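Local structure of HMG-CoA Lyase (Bacillus subtilis subsp. subtilis, 1YDO) at residues Val7-Val12 against Thr40-Ile45; Ile25-Lys30 against Leu59-Asp64; Ile31-Gln36 against Ala277-Glu282; Thr76-Val81 against Glu97-Met102; Ala205-Asp210 against Ser247-Thr252. The protein belongs to the HMGL-like family and adopts a TIM-barrel fold, eight parallel strands ringed by helices, in an assembly of two copies. All coordinates share one frame; numbering follows the deposited sequence.

Overall arrangement
The five contacts sample different layers of one TIM barrel. Interactions 1, 4 and 5 reach the parallel sheet: interaction 1 joins strands 8-11 and 44-49, interaction 4 pairs 76-80 with 97-103, and interaction 5 lies at the end of strand 204-207. Interactions 1 and 4 touch through strands 44-49 and 76-80, centres about 14 Å apart; interactions 1 and 5 touch where Glu11 meets Thr252. Interactions 2 and 3 share helix 27-38 in the outer layer, centres about 13 Å apart. Along the chain, 1, 2 and 3 interleave, whereas 4 and 5 follow within the span of 3. Helices 27-38 and 270-284, far apart in sequence, lie side by side, and the barrel closes between strands 8-11 and 44-49.

Interaction 1 (Val7-Val12 against Thr40-Ile45); sequences VTIKEV and TGLSYI
Glu11 and Ile45 form the bridge that closes a TIM barrel, joining its first strand, 8-11, to its second, 44-49. Glu11 N donates to Tyr44 O at 3.2 Å, standing 37° above the carbonyl plane, while the CA-H of Ile45 faces Glu11 O. One step back a water spans Ile9 and Ser43, donating to Ile9 O at 3.2 Å and accepting from Ser43 N.

Inside the barrel, the extended chain of Lys10 runs over one face of Tyr44. Its CD sits over the ring centre, 3.4 Å from the centroid, and NZ lies 4.1 Å from the Tyr44 centroid, an off-centre cation-pi contact. On the outward side the side chains of Leu42 and Ile9 cross at about a right angle, CD2 of Leu42 touching Ile9 CD1, while Leu42 CD1 lies 3.6 Å from Glu11 CB.

The polar ends have further partners: Lys10 NZ pairs with Glu173, Tyr44 OH bonds Glu97, and the Glu11 carboxylate is gripped by the backbone N of Gly13 and Ala234 and by Thr252 OG1. Carboxylate and ring would probably stabilise the Lys10 ammonium, so backbone pairing, continued by a Glu11-Glu46 bond, is combined with compensated charge.

Interaction 2 (Ile25-Lys30 against Leu59-Asp64); sequences IATEDK and LRDAID
A salt bridge between Lys30 and Asp61 links the N-terminal ends of two successive outer helices of the TIM barrel, 27-38 and 62-68. Followed along the first segment, the contact begins with Ile25, whose side chain packs on Met284 while its carbonyl O accepts a bond from Lys30 NZ at 2.8 Å. Ala26 occupies the N-cap position, and its O receives Lys30 N. Thr27, the first helical residue, is the nearest by backbone, its CA 6.2 Å from Asp61 CA. Its CB and OG1 lie against the Asp61 side chain, crossing it at a slant, and OG1 also approaches CB of Asp64. Asp29 faces elsewhere, packing on Trp279 of helix 270-284.

Lys30, about one turn on in the helix, carries the polar part of the contact. Its chain bends at the last torsion (chi4 72°), which sets NZ against the Asp61 carboxylate, tip to tip. Lys30 NZ meets Asp61 OD1 on its syn side at 3.0 Å and makes a weak second bond to Asp61 OD2 at 3.4 Å. With Ala58 O added, this buried ammonium is held by two backbone carbonyls and a carboxylate, probably enough to keep it charged. Asp61 is at an N-cap position, yet its side chain makes no capping bond and serves Lys30 instead. Beside the bridge, Leu59 CD2 rests 3.5 Å from Lys30 CE.

Interaction 3 (Ile31-Gln36 against Ala277-Glu282); sequences ITWINQ and AKWIEE
Gln36 and Trp279 meet with the amide upright on the indole. NE2 stands 3.2 Å above the ring plane, offset toward the rim, and the amide and ring planes are 86° apart. Next to it, Trp33 lays its CB 3.7 Å from Trp279 CZ3. The two indoles are nearly parallel, but they are slid so far that they barely overlap, with the Trp33 five-membered and Trp279 six-membered ring centroids 5.9 Å apart. A face of Trp33 is instead taken by Ile280, whose CG2 lies 3.6 Å from the five-membered centroid in a CH-pi contact. Thr32 CB comes near Trp279 CH2, the two side chains crossing at about a right angle.

These side chains fill the gap between two antiparallel helices of the barrel's outer layer, 27-38 and 270-284, whose local axes approach to 10.3 Å at 165°. Further out, Trp33 NE1 donates to Ala276 O, one turn before Ile280, which would help hold the indole. A weak bond from Gln36 NE2 to Thr32 O may help orient the amide, and Pro14, Ala234 and Leu237 pack on Trp33.

Interaction 4 (Thr76-Val81 against Glu97-Met102); sequences TYAALV and EACVFM
Ala78, Ala79 and Leu80 pair in parallel with Glu97, Ala98 and Cys99, the local strand axes 4.8 Å apart and turned by 31°. The ladder runs from Glu97 N to Tyr77 O (3.3 Å), through Cys99 N to Ala79 O (3.0 Å), to Val81 N on Cys99 O (3.2 Å). A bond from Ala79 N to Glu97 O also falls in the series, though that oxygen is less surely placed.

The two strands are the beta elements of a beta-alpha-beta unit, connected by helix 84-93, a repeating element of the TIM barrel. On the face carrying Ala78, Leu80, Glu97 and Cys99, the Ala78 CB packs 3.8 Å from Cys99 SG, with Tyr44 against both. Ala79 and Ala98 point to the other face; just past the strand, Val81 CG2 lies 3.6 Å from Ala98 CB. Leu80 crosses Phe101 at about a right angle, its CG 3.4 Å from Phe101 CE1. The Glu97 carboxylate is bonded by Thr137 OG1.

Interaction 5 (Ala205-Asp210 against Ser247-Thr252); sequences ALHFHD and SGNAAT
Asn249, Ala250 and Ser247 bond the loop 247-252 to the C-terminal end of strand 204-207 and the residues just past it, where His209 and Asn249 form a single backbone bridge. Asn249 ND2 donates to His207 NE2 at 3.2 Å, with ring and amide nearly coplanar (1° apart) although each partner is tilted somewhat from the other's plane. Ala250 N to Phe208 O, 3.4 Å, and Ser247 OG to Asp210 O, 3.3 Å, are weak. The CA-H of Asn249 also faces Phe208 O, and His209 ND1 is bonded to Thr179 O.

Packing adds to these bonds. His209 lies beside Asn249, pointing the same way, with its ring plane 81° from the amide and His209 CD2 3.4 Å from Asn249 CA.

In the TIM barrel, the contact sets the segment leaving strand 204-207 against the loop leading into helix 252-261. Asp16 of helix 13-17 touches His207, His209 and Asn249, while helix 215-225 packs on Phe208, Asp210 and Ala250. Ser247 packs on Arg291 of the second subunit.

Interaction 1 (Val7-Val12 against Thr40-Ile45)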
# COMPACT_ATOMS: atom_id res chain seq x y z
N VAL A 7 -7.71 -17.92 -1.82
CA VAL A 7 -7.38 -17.37 -0.52
C VAL A 7 -8.60 -16.80 0.15
O VAL A 7 -9.26 -15.94 -0.41
CB VAL A 7 -6.34 -16.28 -0.64
CG1 VAL A 7 -6.31 -15.45 0.63
CG2 VAL A 7 -4.97 -16.90 -0.88
N THR A 8 -8.87 -17.27 1.36
CA THR A 8 -10.02 -16.80 2.12
C THR A 8 -9.72 -15.55 2.94
O THR A 8 -8.83 -15.55 3.79
CB THR A 8 -10.55 -17.90 3.04
OG1 THR A 8 -9.48 -18.81 3.34
CG2 THR A 8 -11.68 -18.66 2.37
N ILE A 9 -10.49 -14.49 2.68
CA ILE A 9 -10.33 -13.24 3.40
C ILE A 9 -11.49 -13.04 4.37
O ILE A 9 -12.65 -13.25 4.01
CB ILE A 9 -10.33 -12.02 2.46
CG1 ILE A 9 -11.71 -11.81 1.90
CG2 ILE A 9 -9.34 -12.21 1.32
CD1 ILE A 9 -11.92 -10.41 1.47
N LYS A 10 -11.18 -12.62 5.59
CA LYS A 10 -12.19 -12.40 6.61
C LYS A 10 -12.45 -10.92 6.92
O LYS A 10 -11.53 -10.17 7.20
CB LYS A 10 -11.77 -13.15 7.88
CG LYS A 10 -11.52 -14.63 7.61
CD LYS A 10 -11.48 -15.46 8.88
CE LYS A 10 -11.43 -16.94 8.56
NZ LYS A 10 -11.41 -17.75 9.80
N GLU A 11 -13.71 -10.52 6.85
CA GLU A 11 -14.10 -9.14 7.12
C GLU A 11 -14.23 -8.90 8.62
O GLU A 11 -14.90 -9.67 9.31
CB GLU A 11 -15.44 -8.84 6.45
CG GLU A 11 -15.96 -7.45 6.75
CD GLU A 11 -15.05 -6.35 6.22
OE1 GLU A 11 -14.96 -5.29 6.87
OE2 GLU A 11 -14.44 -6.54 5.14
N VAL A 12 -13.60 -7.84 9.13
CA VAL A 12 -13.70 -7.51 10.56
C VAL A 12 -14.06 -6.04 10.74
O VAL A 12 -13.89 -5.48 11.83
CB VAL A 12 -12.38 -7.78 11.34
CG1 VAL A 12 -12.07 -9.26 11.33
CG2 VAL A 12 -11.23 -6.98 10.74
N THR A 40 -22.20 -10.14 -0.25
CA THR A 40 -21.14 -9.52 -1.01
C THR A 40 -20.24 -10.60 -1.61
O THR A 40 -19.58 -10.41 -2.64
CB THR A 40 -20.32 -8.60 -0.11
OG1 THR A 40 -19.70 -7.59 -0.90
CG2 THR A 40 -19.26 -9.38 0.64
N GLY A 41 -20.23 -11.76 -0.97
CA GLY A 41 -19.41 -12.85 -1.45
C GLY A 41 -18.52 -13.31 -0.32
O GLY A 41 -18.04 -14.44 -0.30
N LEU A 42 -18.29 -12.41 0.63
CA LEU A 42 -17.48 -12.75 1.79
C LEU A 42 -18.14 -13.96 2.47
O LEU A 42 -19.35 -14.12 2.42
CB LEU A 42 -17.44 -11.57 2.76
CG LEU A 42 -16.54 -10.39 2.40
CD1 LEU A 42 -16.91 -9.19 3.22
CD2 LEU A 42 -15.08 -10.77 2.63
N SER A 43 -17.33 -14.81 3.09
CA SER A 43 -17.84 -16.00 3.76
C SER A 43 -17.56 -15.96 5.26
O SER A 43 -17.73 -16.96 5.95
CB SER A 43 -17.18 -17.25 3.19
OG SER A 43 -15.83 -17.33 3.57
N TYR A 44 -17.13 -14.81 5.77
CA TYR A 44 -16.83 -14.67 7.19
C TYR A 44 -16.93 -13.21 7.58
O TYR A 44 -16.36 -12.35 6.91
CB TYR A 44 -15.43 -15.20 7.45
CG TYR A 44 -15.04 -15.19 8.90
CD1 TYR A 44 -14.63 -14.01 9.52
CD2 TYR A 44 -15.00 -16.37 9.63
CE1 TYR A 44 -14.19 -14.01 10.84
CE2 TYR A 44 -14.56 -16.39 10.95
CZ TYR A 44 -14.15 -15.20 11.55
OH TYR A 44 -13.65 -15.21 12.83
N ILE A 45 -17.65 -12.92 8.66
CA ILE A 45 -17.83 -11.54 9.10
C ILE A 45 -17.96 -11.40 10.61
O ILE A 45 -18.90 -11.95 11.18
CB ILE A 45 -19.11 -10.97 8.52
CG1 ILE A 45 -19.14 -11.12 7.01
CG2 ILE A 45 -19.23 -9.52 8.93
CD1 ILE A 45 -20.38 -10.50 6.40
O HOH W 1 -14.54 -14.62 1.86

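Interaction 2 (Ile25-Lys30 against Leu59-Asp64)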
# COMPACT_ATOMS: atom_id res chain seq x y z
N ILE A 25 -22.41 4.70 15.01
CA ILE A 25 -23.26 4.34 13.90
C ILE A 25 -24.55 3.79 14.47
O ILE A 25 -24.53 2.86 15.27
CB ILE A 25 -22.62 3.25 13.03
CG1 ILE A 25 -21.32 3.78 12.41
CG2 ILE A 25 -23.61 2.77 11.96
CD1 ILE A 25 -21.54 4.94 11.47
N ALA A 26 -25.67 4.37 14.06
CA ALA A 26 -26.95 3.92 14.55
C ALA A 26 -27.02 2.41 14.49
O ALA A 26 -26.61 1.80 13.50
CB ALA A 26 -28.06 4.52 13.73
N THR A 27 -27.53 1.82 15.57
CA THR A 27 -27.66 0.39 15.68
C THR A 27 -28.30 -0.18 14.41
O THR A 27 -27.86 -1.21 13.90
CB THR A 27 -28.49 0.03 16.93
OG1 THR A 27 -28.69 -1.39 17.00
CG2 THR A 27 -29.84 0.75 16.89
N GLU A 28 -29.32 0.49 13.88
CA GLU A 28 -29.96 -0.02 12.67
C GLU A 28 -29.02 -0.01 11.49
O GLU A 28 -28.84 -1.03 10.83
CB GLU A 28 -31.23 0.80 12.35
CG GLU A 28 -32.32 0.67 13.40
CD GLU A 28 -32.64 -0.78 13.74
OE1 GLU A 28 -33.03 -1.54 12.82
OE2 GLU A 28 -32.49 -1.16 14.93
N ASP A 29 -28.41 1.14 11.23
CA ASP A 29 -27.47 1.28 10.12
C ASP A 29 -26.43 0.17 10.11
O ASP A 29 -26.06 -0.33 9.05
CB ASP A 29 -26.76 2.63 10.19
CG ASP A 29 -27.66 3.78 9.86
OD1 ASP A 29 -27.26 4.95 10.08
OD2 ASP A 29 -28.78 3.53 9.35
N LYS A 30 -25.95 -0.21 11.29
CA LYS A 30 -24.96 -1.27 11.36
C LYS A 30 -25.55 -2.47 10.65
O LYS A 30 -24.93 -3.04 9.75
CB LYS A 30 -24.65 -1.64 12.81
CG LYS A 30 -23.79 -0.65 13.58
CD LYS A 30 -23.30 -1.32 14.87
CE LYS A 30 -22.43 -0.42 15.76
NZ LYS A 30 -23.18 0.68 16.45
N LEU A 59 -19.92 -0.14 20.28
CA LEU A 59 -20.55 -1.39 19.94
C LEU A 59 -21.38 -1.91 21.11
O LEU A 59 -21.38 -3.11 21.40
CB LEU A 59 -19.48 -2.41 19.54
CG LEU A 59 -18.71 -2.14 18.23
CD1 LEU A 59 -17.59 -3.17 18.08
CD2 LEU A 59 -19.67 -2.22 17.05
N ARG A 60 -22.09 -1.01 21.78
CA ARG A 60 -22.92 -1.42 22.91
C ARG A 60 -24.14 -2.20 22.46
O ARG A 60 -24.80 -2.86 23.26
CB ARG A 60 -23.35 -0.20 23.73
CG ARG A 60 -23.82 0.99 22.91
CD ARG A 60 -23.91 2.23 23.79
NE ARG A 60 -24.06 3.48 23.03
CZ ARG A 60 -25.20 3.91 22.46
NH1 ARG A 60 -26.31 3.19 22.56
NH2 ARG A 60 -25.22 5.06 21.80
N ASP A 61 -24.43 -2.13 21.16
CA ASP A 61 -25.58 -2.82 20.59
C ASP A 61 -25.24 -4.19 20.03
O ASP A 61 -25.91 -4.68 19.13
CB ASP A 61 -26.23 -1.96 19.50
CG ASP A 61 -25.25 -1.50 18.44
OD1 ASP A 61 -25.64 -0.63 17.62
OD2 ASP A 61 -24.10 -2.00 18.41
N ALA A 62 -24.21 -4.81 20.59
CA ALA A 62 -23.78 -6.12 20.11
C ALA A 62 -24.92 -7.13 20.04
O ALA A 62 -25.21 -7.67 18.97
CB ALA A 62 -22.66 -6.66 21.00
N ILE A 63 -25.55 -7.41 21.18
CA ILE A 63 -26.63 -8.38 21.23
C ILE A 63 -27.79 -8.03 20.28
O ILE A 63 -28.42 -8.92 19.71
CB ILE A 63 -27.18 -8.53 22.66
CG1 ILE A 63 -27.27 -7.16 23.36
CG2 ILE A 63 -26.31 -9.50 23.44
CD1 ILE A 63 -25.92 -6.56 23.76
N ASP A 64 -28.04 -6.73 20.11
CA ASP A 64 -29.10 -6.27 19.23
C ASP A 64 -28.75 -6.52 17.75
O ASP A 64 -29.58 -7.01 16.97
CB ASP A 64 -29.37 -4.78 19.45
CG ASP A 64 -30.02 -4.49 20.80
OD1 ASP A 64 -31.14 -4.99 21.06
OD2 ASP A 64 -29.41 -3.75 21.61

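Interaction 3 (Ile31-Gln36 against Ala277-Glu282)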
# COMPACT_ATOMS: atom_id res chain seq x y z
N ILE A 31 -26.77 -2.85 11.03
CA ILE A 31 -27.45 -3.98 10.43
C ILE A 31 -27.55 -3.81 8.92
O ILE A 31 -27.17 -4.70 8.16
CB ILE A 31 -28.86 -4.13 10.99
CG1 ILE A 31 -28.78 -4.29 12.51
CG2 ILE A 31 -29.56 -5.33 10.36
CD1 ILE A 31 -30.11 -4.26 13.19
N THR A 32 -28.05 -2.66 8.49
CA THR A 32 -28.20 -2.40 7.08
C THR A 32 -26.89 -2.60 6.32
O THR A 32 -26.89 -3.11 5.19
CB THR A 32 -28.67 -0.99 6.84
OG1 THR A 32 -29.75 -0.67 7.73
CG2 THR A 32 -29.14 -0.85 5.42
N TRP A 33 -25.77 -2.20 6.94
CA TRP A 33 -24.45 -2.32 6.32
C TRP A 33 -23.92 -3.74 6.32
O TRP A 33 -23.28 -4.17 5.35
CB TRP A 33 -23.44 -1.42 7.02
CG TRP A 33 -22.10 -1.44 6.40
CD1 TRP A 33 -21.79 -1.21 5.10
CD2 TRP A 33 -20.85 -1.63 7.08
NE1 TRP A 33 -20.43 -1.25 4.92
CE2 TRP A 33 -19.83 -1.51 6.12
CE3 TRP A 33 -20.51 -1.90 8.40
CZ2 TRP A 33 -18.49 -1.64 6.44
CZ3 TRP A 33 -19.16 -2.03 8.73
CH2 TRP A 33 -18.17 -1.90 7.75
N ILE A 34 -24.16 -4.45 7.42
CA ILE A 34 -23.71 -5.83 7.56
C ILE A 34 -24.51 -6.71 6.61
O ILE A 34 -24.03 -7.75 6.17
CB ILE A 34 -23.90 -6.33 9.01
CG1 ILE A 34 -23.02 -5.50 9.95
CG2 ILE A 34 -23.52 -7.80 9.11
CD1 ILE A 34 -23.04 -5.95 11.40
N ASN A 35 -25.73 -6.27 6.29
CA ASN A 35 -26.57 -7.02 5.37
C ASN A 35 -25.92 -6.99 4.00
O ASN A 35 -25.78 -8.01 3.34
CB ASN A 35 -27.96 -6.41 5.31
CG ASN A 35 -28.81 -6.81 6.50
OD1 ASN A 35 -29.89 -6.26 6.71
ND2 ASN A 35 -28.33 -7.80 7.27
N GLN A 36 -25.52 -5.80 3.58
CA GLN A 36 -24.85 -5.64 2.30
C GLN A 36 -23.66 -6.60 2.28
O GLN A 36 -23.51 -7.43 1.38
CB GLN A 36 -24.37 -4.20 2.15
CG GLN A 36 -25.45 -3.17 2.36
CD GLN A 36 -24.93 -1.74 2.23
OE1 GLN A 36 -24.09 -1.45 1.38
NE2 GLN A 36 -25.45 -0.85 3.07
N ALA A 277 -18.56 -0.27 0.81
CA ALA A 277 -17.57 0.60 1.44
C ALA A 277 -18.03 2.04 1.35
O ALA A 277 -17.96 2.79 2.33
CB ALA A 277 -16.21 0.45 0.76
N LYS A 278 -18.50 2.44 0.18
CA LYS A 278 -18.96 3.80 -0.01
C LYS A 278 -20.10 4.13 0.94
O LYS A 278 -20.16 5.23 1.49
CB LYS A 278 -19.43 4.01 -1.45
CG LYS A 278 -19.82 5.43 -1.77
CD LYS A 278 -20.29 5.55 -3.21
CE LYS A 278 -20.80 6.96 -3.51
NZ LYS A 278 -21.31 7.10 -4.91
N TRP A 279 -20.99 3.17 1.15
CA TRP A 279 -22.12 3.38 2.03
C TRP A 279 -21.71 3.93 3.38
O TRP A 279 -22.06 5.05 3.72
CB TRP A 279 -22.88 2.08 2.21
CG TRP A 279 -24.28 2.30 2.65
CD1 TRP A 279 -25.33 2.65 1.87
CD2 TRP A 279 -24.78 2.21 3.99
NE1 TRP A 279 -26.46 2.80 2.64
CE2 TRP A 279 -26.15 2.53 3.94
CE3 TRP A 279 -24.20 1.89 5.22
CZ2 TRP A 279 -26.96 2.55 5.09
CZ3 TRP A 279 -25.00 1.91 6.37
CH2 TRP A 279 -26.36 2.24 6.29
N ILE A 280 -20.98 3.13 4.16
CA ILE A 280 -20.51 3.55 5.49
C ILE A 280 -19.71 4.83 5.43
O ILE A 280 -19.79 5.66 6.33
CB ILE A 280 -19.60 2.52 6.12
CG1 ILE A 280 -19.12 1.57 5.04
CG2 ILE A 280 -20.30 1.84 7.28
CD1 ILE A 280 -17.71 1.12 5.22
N GLU A 281 -18.91 5.00 4.38
CA GLU A 281 -18.12 6.20 4.24
C GLU A 281 -19.06 7.40 4.32
O GLU A 281 -18.73 8.42 4.93
CB GLU A 281 -17.38 6.23 2.92
CG GLU A 281 -16.11 7.04 2.96
CD GLU A 281 -15.68 7.54 1.60
OE1 GLU A 281 -14.50 7.92 1.47
OE2 GLU A 281 -16.54 7.57 0.68
N GLU A 282 -20.23 7.28 3.71
CA GLU A 282 -21.20 8.35 3.72
C GLU A 282 -21.82 8.48 5.09
O GLU A 282 -22.09 9.58 5.55
CB GLU A 282 -22.28 8.11 2.66
CG GLU A 282 -21.77 8.31 1.24
CD GLU A 282 -22.69 7.75 0.16
OE1 GLU A 282 -22.37 7.94 -1.04
OE2 GLU A 282 -23.71 7.12 0.51

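Interaction 4 (Thr76-Val81 against Glu97-Met102)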
# COMPACT_ATOMS: atom_id res chain seq x y z
N THR A 76 -20.03 -17.26 7.65
CA THR A 76 -19.70 -17.55 9.04
C THR A 76 -19.72 -16.23 9.82
O THR A 76 -18.86 -15.38 9.62
CB THR A 76 -18.31 -18.20 9.16
OG1 THR A 76 -18.24 -19.33 8.27
CG2 THR A 76 -18.06 -18.68 10.57
N TYR A 77 -20.71 -16.06 10.69
CA TYR A 77 -20.81 -14.84 11.50
C TYR A 77 -20.12 -15.05 12.84
O TYR A 77 -20.52 -15.90 13.64
CB TYR A 77 -22.28 -14.47 11.69
CG TYR A 77 -22.98 -14.11 10.38
CD1 TYR A 77 -22.99 -12.80 9.92
CD2 TYR A 77 -23.56 -15.09 9.59
CE1 TYR A 77 -23.56 -12.47 8.69
CE2 TYR A 77 -24.14 -14.79 8.36
CZ TYR A 77 -24.13 -13.48 7.91
OH TYR A 77 -24.67 -13.19 6.69
N ALA A 78 -19.07 -14.28 13.07
CA ALA A 78 -18.29 -14.40 14.29
C ALA A 78 -18.36 -13.13 15.13
O ALA A 78 -18.73 -12.06 14.65
CB ALA A 78 -16.83 -14.74 13.96
N ALA A 79 -17.98 -13.26 16.40
CA ALA A 79 -17.97 -12.12 17.30
C ALA A 79 -16.81 -12.27 18.27
O ALA A 79 -16.36 -13.38 18.56
CB ALA A 79 -19.26 -12.06 18.04
N LEU A 80 -16.33 -11.16 18.77
CA LEU A 80 -15.24 -11.21 19.70
C LEU A 80 -15.81 -11.62 21.05
O LEU A 80 -16.82 -11.08 21.49
CB LEU A 80 -14.60 -9.84 19.82
CG LEU A 80 -13.15 -9.90 20.31
CD1 LEU A 80 -12.28 -10.52 19.23
CD2 LEU A 80 -12.68 -8.50 20.62
N VAL A 81 -15.18 -12.59 21.72
CA VAL A 81 -15.66 -13.02 23.03
C VAL A 81 -14.56 -12.89 24.06
O VAL A 81 -13.57 -13.61 24.03
CB VAL A 81 -16.15 -14.47 22.99
CG1 VAL A 81 -16.62 -14.92 24.39
CG2 VAL A 81 -17.28 -14.60 21.99
N GLU A 97 -19.08 -18.43 15.20
CA GLU A 97 -17.72 -18.57 15.69
C GLU A 97 -17.33 -17.50 16.69
O GLU A 97 -17.61 -16.32 16.52
CB GLU A 97 -16.72 -18.60 14.51
CG GLU A 97 -15.25 -18.54 14.93
CD GLU A 97 -14.29 -19.03 13.86
OE1 GLU A 97 -14.24 -20.26 13.61
OE2 GLU A 97 -13.56 -18.20 13.27
N ALA A 98 -16.67 -17.93 17.75
CA ALA A 98 -16.22 -17.03 18.79
C ALA A 98 -14.74 -16.80 18.62
O ALA A 98 -13.99 -17.73 18.38
CB ALA A 98 -16.51 -17.63 20.14
N CYS A 99 -14.30 -15.56 18.75
CA CYS A 99 -12.87 -15.28 18.60
C CYS A 99 -12.28 -14.77 19.89
O CYS A 99 -12.55 -13.65 20.30
CB CYS A 99 -12.66 -14.21 17.54
SG CYS A 99 -13.62 -14.41 16.02
N VAL A 100 -11.48 -15.58 20.55
CA VAL A 100 -10.86 -15.10 21.77
C VAL A 100 -9.67 -14.22 21.38
O VAL A 100 -9.31 -14.14 20.20
CB VAL A 100 -10.37 -16.25 22.63
CG1 VAL A 100 -11.57 -17.01 23.17
CG2 VAL A 100 -9.46 -17.16 21.82
N PHE A 101 -9.05 -13.57 22.35
CA PHE A 101 -7.92 -12.71 22.05
C PHE A 101 -7.03 -12.44 23.24
O PHE A 101 -7.44 -12.58 24.39
CB PHE A 101 -8.39 -11.36 21.51
CG PHE A 101 -9.33 -10.64 22.41
CD1 PHE A 101 -10.68 -10.98 22.44
CD2 PHE A 101 -8.87 -9.64 23.27
CE1 PHE A 101 -11.56 -10.34 23.32
CE2 PHE A 101 -9.75 -9.00 24.15
CZ PHE A 101 -11.09 -9.35 24.18
N MSE A 102 -5.80 -12.05 22.94
CA MSE A 102 -4.81 -11.72 23.95
C MSE A 102 -3.60 -11.16 23.25
O MSE A 102 -3.47 -11.24 22.04
CB MSE A 102 -4.43 -12.95 24.76
CG MSE A 102 -3.59 -13.96 24.01
SE MSE A 102 -2.99 -15.38 25.17
CE MSE A 102 -1.54 -14.43 26.06

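Interaction 5 (Ala205-Asp210 against Ser247-Thr252)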
# COMPACT_ATOMS: atom_id res chain seq x y z
N ALA A 205 -3.82 -17.26 10.22
CA ALA A 205 -4.33 -16.11 9.49
C ALA A 205 -3.50 -14.88 9.83
O ALA A 205 -2.81 -14.84 10.86
CB ALA A 205 -5.77 -15.88 9.84
N LEU A 206 -3.59 -13.87 8.97
CA LEU A 206 -2.85 -12.65 9.19
C LEU A 206 -3.73 -11.40 9.20
O LEU A 206 -4.58 -11.21 8.34
CB LEU A 206 -1.76 -12.50 8.14
CG LEU A 206 -0.57 -13.41 8.37
CD1 LEU A 206 0.44 -13.18 7.27
CD2 LEU A 206 0.06 -13.15 9.73
N HIS A 207 -3.53 -10.57 10.21
CA HIS A 207 -4.27 -9.34 10.36
C HIS A 207 -3.26 -8.20 10.30
O HIS A 207 -2.66 -7.86 11.31
CB HIS A 207 -5.00 -9.34 11.70
CG HIS A 207 -6.04 -8.25 11.82
ND1 HIS A 207 -6.82 -8.09 12.94
CD2 HIS A 207 -6.42 -7.28 10.96
CE1 HIS A 207 -7.65 -7.07 12.77
NE2 HIS A 207 -7.43 -6.56 11.58
N PHE A 208 -3.05 -7.62 9.12
CA PHE A 208 -2.11 -6.52 8.98
C PHE A 208 -2.78 -5.15 9.07
O PHE A 208 -3.94 -4.96 8.68
CB PHE A 208 -1.39 -6.62 7.64
CG PHE A 208 -0.42 -7.75 7.56
CD1 PHE A 208 0.66 -7.82 8.44
CD2 PHE A 208 -0.58 -8.75 6.60
CE1 PHE A 208 1.56 -8.88 8.38
CE2 PHE A 208 0.31 -9.81 6.53
CZ PHE A 208 1.39 -9.88 7.42
N HIS A 209 -2.03 -4.18 9.59
CA HIS A 209 -2.51 -2.80 9.71
C HIS A 209 -1.62 -1.95 8.81
O HIS A 209 -0.42 -1.86 9.06
CB HIS A 209 -2.40 -2.31 11.16
CG HIS A 209 -3.54 -2.74 12.03
ND1 HIS A 209 -3.57 -2.50 13.38
CD2 HIS A 209 -4.69 -3.38 11.73
CE1 HIS A 209 -4.69 -2.99 13.89
NE2 HIS A 209 -5.39 -3.53 12.91
N ASP A 210 -2.16 -1.32 7.77
CA ASP A 210 -1.25 -0.53 6.96
C ASP A 210 -1.13 0.91 7.42
O ASP A 210 -1.28 1.84 6.65
CB ASP A 210 -1.59 -0.58 5.46
CG ASP A 210 -2.88 0.09 5.13
OD1 ASP A 210 -3.86 -0.17 5.85
OD2 ASP A 210 -2.93 0.86 4.14
N SER A 247 -4.55 5.42 8.92
CA SER A 247 -5.36 4.23 8.65
C SER A 247 -5.02 3.06 9.56
O SER A 247 -3.93 2.99 10.13
CB SER A 247 -5.22 3.81 7.18
OG SER A 247 -3.88 3.90 6.74
N GLY A 248 -5.97 2.13 9.70
CA GLY A 248 -5.77 0.97 10.55
C GLY A 248 -5.47 -0.28 9.75
O GLY A 248 -4.38 -0.43 9.21
N ASN A 249 -6.45 -1.17 9.66
CA ASN A 249 -6.27 -2.40 8.90
C ASN A 249 -6.38 -2.15 7.41
O ASN A 249 -6.95 -1.14 6.97
CB ASN A 249 -7.29 -3.45 9.31
CG ASN A 249 -8.33 -2.91 10.24
OD1 ASN A 249 -9.01 -1.93 9.91
ND2 ASN A 249 -8.47 -3.52 11.41
N ALA A 250 -5.85 -3.08 6.64
CA ALA A 250 -5.88 -2.97 5.19
C ALA A 250 -7.31 -2.99 4.69
O ALA A 250 -8.14 -3.73 5.19
CB ALA A 250 -5.10 -4.13 4.58
N ALA A 251 -7.58 -2.17 3.69
CA ALA A 251 -8.90 -2.08 3.10
C ALA A 251 -9.26 -3.38 2.40
O ALA A 251 -8.60 -3.78 1.45
CB ALA A 251 -8.94 -0.94 2.11
N THR A 252 -10.31 -4.04 2.86
CA THR A 252 -10.75 -5.29 2.27
C THR A 252 -10.78 -5.26 0.75
O THR A 252 -10.29 -6.17 0.12
CB THR A 252 -12.14 -5.69 2.76
OG1 THR A 252 -12.13 -5.81 4.18
CG2 THR A 252 -12.56 -7.01 2.14